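PDB 7B5U: GntR family transcriptional regulator, which probably regulates transcription by binding DNA in response to cyclic di-AMP, which its dimeric C-terminal RCK_C domain binds. Local coordinates for residues 30-35 with 69-74. Numbering follows the deposited sequence.
Sequences TGATIV and ARMKTY. With 2BA ((2R,3R,3aS,5R,7aR,9R,10R,10aS,12R,14aR)-2,9-bis(6-amino-9H-purin-9-yl)octahydro-2H,7H-difuro[3,2-d:3',2'-j][1,3,7,9,2,8 ]tetraoxadiphosphacyclododecine-3,5,10,12-tetrol 5,12-dioxide), chain C.
Thr30 meets three side chains of helix 65-74, each with a different part of itself. Its methyl CG2 sits over the face of the Tyr74 ring, a CH-pi contact 4.1 Å from the ring centroid and 28° off the ring normal. On the hydroxyl branch, OG1 lies 3.3 Å from Met71 SD. The backbone faces Arg70, whose guanidinium lies flat against the peptide to Gly31: Thr30 C is 3.2 Å from Arg70 CZ, over the centre of the plane, and Gly31 N lies over the same face nearer the rim. Thr30 O is near NE and NH1, but at angles too poor for a hydrogen bond; Arg70 NH2 instead donates to Gln29 O. Further along the turn, Ala32 CB packs on Met71 CG at 3.7 Å, and Phe61 of strand 58-62 touches both residues. In this RCK_C (TrkA-C) domain, the last helix, 65-74, thus packs on the turn that leads from helix 26-30 into sheet strand 33-39. With chi1 at 66°, Thr30 OG1 lies between its own backbone N and carbonyl carbon, and there it accepts from Ala32 N (3.2 Å) in an ST turn while its own hydroxyl hydrogen-bonds to the carbonyl O of Val26. Gly31, with positive phi, is the first residue to leave helical backbone angles. Two residues beyond the turn, the chain reads the edge of a c-di-AMP adenine: Ile34 N donates to N11 and Ile34 O accepts from N61, both at 2.9 Å and nearly straight.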
loop_
_atom_site.group_PDB
_atom_site.type_symbol
_atom_site.label_atom_id
_atom_site.label_comp_id
_atom_site.label_asym_id
_atom_site.label_seq_id
_atom_site.Cartn_x
_atom_site.Cartn_y
_atom_site.Cartn_z
ATOM N N THR A 30 1.422 -7.331 9.565
ATOM C CA THR A 30 0.707 -8.311 8.752
ATOM C C THR A 30 1.290 -8.524 7.367
ATOM O O THR A 30 0.832 -9.436 6.667
ATOM C CB THR A 30 -0.755 -7.895 8.545
ATOM O OG1 THR A 30 -0.789 -6.693 7.764
ATOM C CG2 THR A 30 -1.470 -7.703 9.890
ATOM N N GLY A 31 2.229 -7.687 6.921
ATOM C CA GLY A 31 2.722 -7.773 5.563
ATOM C C GLY A 31 1.822 -7.164 4.513
ATOM O O GLY A 31 2.162 -7.232 3.322
ATOM N N ALA A 32 0.712 -6.552 4.908
ATOM C CA ALA A 32 -0.249 -6.005 3.962
ATOM C C ALA A 32 0.034 -4.547 3.638
ATOM O O ALA A 32 0.434 -3.770 4.511
ATOM C CB ALA A 32 -1.651 -6.101 4.552
ATOM N N THR A 33 -0.218 -4.173 2.388
ATOM C CA THR A 33 -0.215 -2.771 1.988
ATOM C C THR A 33 -1.656 -2.378 1.691
ATOM O O THR A 33 -2.261 -2.890 0.735
ATOM C CB THR A 33 0.675 -2.543 0.770
ATOM O OG1 THR A 33 2.020 -2.936 1.082
ATOM C CG2 THR A 33 0.683 -1.075 0.367
ATOM N N ILE A 34 -2.213 -1.503 2.527
ATOM C CA ILE A 34 -3.599 -1.067 2.367
ATOM C C ILE A 34 -3.690 -0.064 1.223
ATOM O O ILE A 34 -2.965 0.939 1.200
ATOM C CB ILE A 34 -4.140 -0.471 3.677
ATOM C CG1 ILE A 34 -4.169 -1.530 4.790
ATOM C CG2 ILE A 34 -5.509 0.153 3.438
ATOM C CD1 ILE A 34 -4.492 -0.959 6.166
ATOM N N VAL A 35 -4.576 -0.340 0.263
ATOM C CA VAL A 35 -4.761 0.539 -0.887
ATOM C C VAL A 35 -5.964 1.452 -0.726
ATOM O O VAL A 35 -6.004 2.522 -1.334
ATOM C CB VAL A 35 -4.827 -0.240 -2.214
ATOM C CG1 VAL A 35 -3.534 -0.953 -2.446
ATOM C CG2 VAL A 35 -5.992 -1.214 -2.245
ATOM N N ALA A 69 -4.186 -14.175 5.531
ATOM C CA ALA A 69 -4.372 -14.895 6.791
ATOM C C ALA A 69 -3.929 -14.055 7.984
ATOM O O ALA A 69 -4.586 -14.054 9.036
ATOM C CB ALA A 69 -3.601 -16.215 6.745
ATOM N N ARG A 70 -2.819 -13.328 7.839
ATOM C CA ARG A 70 -2.357 -12.437 8.899
ATOM C C ARG A 70 -3.362 -11.318 9.175
ATOM O O ARG A 70 -3.652 -11.012 10.338
ATOM C CB ARG A 70 -0.965 -11.892 8.564
ATOM C CG ARG A 70 0.080 -13.001 8.458
ATOM C CD ARG A 70 1.419 -12.545 7.897
ATOM N NE ARG A 70 2.070 -11.607 8.802
ATOM C CZ ARG A 70 3.151 -10.897 8.493
ATOM N NH1 ARG A 70 3.729 -11.019 7.294
ATOM N NH2 ARG A 70 3.647 -10.058 9.398
ATOM N N MET A 71 -3.885 -10.677 8.121
ATOM C CA MET A 71 -4.867 -9.612 8.319
ATOM C C MET A 71 -6.121 -10.134 9.000
ATOM O O MET A 71 -6.666 -9.488 9.905
ATOM C CB MET A 71 -5.208 -8.957 6.983
ATOM C CG MET A 71 -4.121 -8.035 6.490
ATOM S SD MET A 71 -4.052 -6.484 7.420
ATOM C CE MET A 71 -5.278 -5.537 6.516
ATOM N N LYS A 72 -6.597 -11.297 8.582
ATOM C CA LYS A 72 -7.803 -11.840 9.188
ATOM C C LYS A 72 -7.590 -12.143 10.667
ATOM O O LYS A 72 -8.456 -11.852 11.501
ATOM C CB LYS A 72 -8.229 -13.081 8.411
ATOM C CG LYS A 72 -8.909 -14.129 9.243
ATOM C CD LYS A 72 -9.260 -15.330 8.399
ATOM C CE LYS A 72 -10.724 -15.323 8.126
ATOM N NZ LYS A 72 -11.150 -16.655 7.701
ATOM N N THR A 73 -6.438 -12.717 11.015
ATOM C CA THR A 73 -6.157 -12.994 12.421
ATOM C C THR A 73 -6.000 -11.707 13.214
ATOM O O THR A 73 -6.525 -11.576 14.327
ATOM C CB THR A 73 -4.891 -13.840 12.519
ATOM O OG1 THR A 73 -5.086 -15.058 11.793
ATOM C CG2 THR A 73 -4.563 -14.177 13.961
ATOM N N TYR A 74 -5.276 -10.752 12.643
ATOM C CA TYR A 74 -4.985 -9.493 13.308
ATOM C C TYR A 74 -6.259 -8.744 13.678
ATOM O O TYR A 74 -6.324 -8.116 14.743
ATOM C CB TYR A 74 -4.102 -8.663 12.377
ATOM C CG TYR A 74 -3.545 -7.380 12.931
ATOM C CD1 TYR A 74 -2.468 -7.389 13.803
ATOM C CD2 TYR A 74 -4.067 -6.157 12.539
ATOM C CE1 TYR A 74 -1.934 -6.207 14.287
ATOM C CE2 TYR A 74 -3.538 -4.974 13.010
ATOM C CZ TYR A 74 -2.477 -5.007 13.882
ATOM O OH TYR A 74 -1.950 -3.825 14.354
HETATM P P 2BA C . 6.883 1.399 7.060
HETATM O O1P 2BA C . 6.267 0.298 6.280
HETATM O O2P 2BA C . 8.148 1.107 7.795
HETATM O "O5'" 2BA C . 7.073 2.655 6.049
HETATM C "C5'" 2BA C . 7.822 3.772 6.468
HETATM C "C4'" 2BA C . 7.547 4.918 5.452
HETATM O "O4'" 2BA C . 8.006 4.557 4.254
HETATM C "C3'" 2BA C . 6.036 5.236 5.321
HETATM O "O3'" 2BA C . 5.696 6.160 6.290
HETATM C "C2'" 2BA C . 5.987 5.719 3.850
HETATM O "O2'" 2BA C . 6.284 7.177 3.763
HETATM C "C1'" 2BA C . 6.902 4.966 3.208
HETATM N N9 2BA C . 6.390 3.741 2.602
HETATM C C8 2BA C . 6.588 2.490 3.091
HETATM N N7 2BA C . 5.961 1.615 2.282
HETATM C C5 2BA C . 5.372 2.356 1.309
HETATM C C6 2BA C . 4.614 2.049 0.211
HETATM N N6 2BA C . 4.234 0.723 -0.163
HETATM N N1 2BA C . 4.189 3.025 -0.593
HETATM C C2 2BA C . 4.473 4.326 -0.325
HETATM N N3 2BA C . 5.233 4.662 0.729
HETATM C C4 2BA C . 5.646 3.649 1.517
HETATM P P1 2BA C . 4.122 6.393 6.725
HETATM O O1P1 2BA C . 3.247 6.553 5.531
HETATM O O2P1 2BA C . 4.119 7.521 7.699
HETATM O "O5'1" 2BA C . 3.698 4.985 7.435
HETATM C "C5'1" 2BA C . 4.244 4.666 8.700
HETATM C "C4'1" 2BA C . 3.928 3.157 8.962
HETATM O "O4'1" 2BA C . 2.613 2.965 8.994
HETATM C "C3'1" 2BA C . 4.519 2.258 7.849
HETATM O "O3'1" 2BA C . 5.824 1.954 8.197
HETATM C "C2'1" 2BA C . 3.498 1.091 7.871
HETATM O "O2'1" 2BA C . 3.896 0.071 8.893
HETATM C "C1'1" 2BA C . 2.311 1.660 8.169
HETATM N N91 2BA C . 1.507 2.085 7.028
HETATM C C81 2BA C . 1.329 3.345 6.551
HETATM N N71 2BA C . 0.542 3.302 5.461
HETATM C C51 2BA C . 0.262 1.993 5.258
HETATM C C61 2BA C . -0.471 1.299 4.310
HETATM N N61 2BA C . -1.168 1.970 3.257
HETATM N N11 2BA C . -0.583 -0.010 4.388
HETATM C C21 2BA C . 0.059 -0.692 5.365
HETATM N N31 2BA C . 0.776 -0.078 6.312
HETATM C C41 2BA C . 0.869 1.259 6.213
#